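Local coordinates for DUF3218 domain-containing protein (Pseudomonas aeruginosa, PDB 2IGS) that is of unknown function but folds into a largely helical protein whose copies pack against each other in the crystal, at the interface of chains A and B. Numbering follows the deposited sequence. Chains: chain A/B, Hypothetical protein.

The interface of chains A and B. Residues chain A 63, 67; chain B 25-29, 87.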
loop_
_atom_site.group_PDB
_atom_site.type_symbol
_atom_site.label_atom_id
_atom_site.label_comp_id
_atom_site.label_asym_id
_atom_site.label_seq_id
_atom_site.Cartn_x
_atom_site.Cartn_y
_atom_site.Cartn_z
ATOM N N GLN A 63 -1.454 8.205 8.431
ATOM C CA GLN A 63 -1.206 9.492 7.827
ATOM C C GLN A 63 -2.120 9.882 6.646
ATOM O O GLN A 63 -2.506 11.049 6.566
ATOM C CB GLN A 63 0.268 9.611 7.461
ATOM C CG GLN A 63 0.797 10.950 7.773
ATOM C CD GLN A 63 2.172 10.910 8.429
ATOM O OE1 GLN A 63 3.197 10.612 7.790
ATOM N NE2 GLN A 63 2.203 11.256 9.705
ATOM N N THR A 67 -4.915 12.829 6.614
ATOM C CA THR A 67 -4.891 13.808 5.575
ATOM C C THR A 67 -6.292 14.019 4.992
ATOM O O THR A 67 -6.693 15.149 4.753
ATOM C CB THR A 67 -3.898 13.360 4.506
ATOM O OG1 THR A 67 -2.594 13.366 5.083
ATOM C CG2 THR A 67 -3.907 14.291 3.309
ATOM N N ARG B 25 -0.832 17.247 11.811
ATOM C CA ARG B 25 -1.057 15.821 12.075
ATOM C C ARG B 25 -0.714 14.924 10.878
ATOM O O ARG B 25 -0.232 13.814 11.075
ATOM C CB ARG B 25 -2.473 15.534 12.619
ATOM C CG ARG B 25 -2.890 14.054 12.544
ATOM C CD ARG B 25 -3.601 13.550 13.798
ATOM N NE ARG B 25 -2.672 12.978 14.782
ATOM C CZ ARG B 25 -2.466 13.464 16.007
ATOM N NH1 ARG B 25 -3.129 14.534 16.441
ATOM N NH2 ARG B 25 -1.596 12.870 16.816
ATOM N N GLN B 26 -0.952 15.404 9.653
ATOM C CA GLN B 26 -0.525 14.652 8.448
ATOM C C GLN B 26 0.984 14.689 8.308
ATOM O O GLN B 26 1.578 13.737 7.815
ATOM C CB GLN B 26 -1.072 15.191 7.134
ATOM C CG GLN B 26 -1.923 16.389 7.171
ATOM C CD GLN B 26 -2.065 17.014 5.799
ATOM O OE1 GLN B 26 -1.418 16.600 4.824
ATOM N NE2 GLN B 26 -2.923 18.017 5.709
ATOM N N CYS B 27 1.588 15.812 8.702
ATOM C CA CYS B 27 3.042 15.979 8.701
ATOM C C CYS B 27 3.682 15.026 9.692
ATOM O O CYS B 27 4.611 14.293 9.363
ATOM C CB CYS B 27 3.430 17.415 9.066
ATOM S SG CYS B 27 3.083 18.647 7.786
ATOM N N ASN B 28 3.173 15.036 10.914
ATOM C CA ASN B 28 3.795 14.314 12.010
ATOM C C ASN B 28 2.773 14.209 13.130
ATOM O O ASN B 28 2.469 15.211 13.783
ATOM C CB ASN B 28 5.048 15.063 12.488
ATOM C CG ASN B 28 5.824 14.307 13.550
ATOM O OD1 ASN B 28 5.698 13.088 13.694
ATOM N ND2 ASN B 28 6.639 15.041 14.304
ATOM N N PRO B 29 2.228 12.994 13.350
ATOM C CA PRO B 29 1.203 12.849 14.382
ATOM C C PRO B 29 1.827 12.788 15.781
ATOM O O PRO B 29 1.102 12.805 16.779
ATOM C CB PRO B 29 0.498 11.543 14.006
ATOM C CG PRO B 29 1.510 10.759 13.234
ATOM C CD PRO B 29 2.544 11.715 12.689
ATOM N N LYS B 87 6.118 17.562 0.335
ATOM C CA LYS B 87 5.635 17.360 1.719
ATOM C C LYS B 87 6.695 17.654 2.773
ATOM O O LYS B 87 6.410 18.303 3.785
ATOM C CB LYS B 87 5.059 15.952 1.954
ATOM C CG LYS B 87 4.388 15.805 3.327
ATOM C CD LYS B 87 3.895 14.406 3.622
ATOM C CE LYS B 87 3.164 14.385 4.957
ATOM N NZ LYS B 87 2.593 13.056 5.334
#
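A:Gln63 lays its side chain over the C-terminal end of helix 12-27 of chain B, with the main-chain carbonyl oxygen of B:Gln26 under the flat face of its amide; the nearest carbon approaches there are too short to interpret. A bend about CB-CG (chi2 137°) brings the amide over the helix end. NZ of B:Lys87 lies under the same face, 3.5 Å from OE1, which does not point at it, while NE2 lies beside the B:Pro29 ring, which the side chain crosses at about a right angle. Although NE2 is 3.2 Å from B:Gln26 O, its N-H points away from that oxygen, so the meeting is one of packing and polarity. One turn along helix 63-82, A:Thr67 crosses the B:Gln26 side chain, OG1 beside CG (3.7 Å). A hydrogen bond from OG1 to OE1 is at best weak (3.5 Å), and the nearly eclipsed chi1 (1°) modelled for B:Gln26 leaves this detail uncertain.

Each side is braced from within. A:Thr67 OG1 donates to the main-chain O of A:Gln63 (2.8 Å), tying the hydroxyl to its own helix. B:Lys87, at the start of helix 87-113, reaches out fully extended, and its side-chain amine NZ bonds to B:Gln26 O at 2.8 Å from above the carbonyl plane. If charged, it may offset the partial negative charge of the helix end. The patch hides 202 Å² and forms part of a contact between identical chains that may or may not persist in solution.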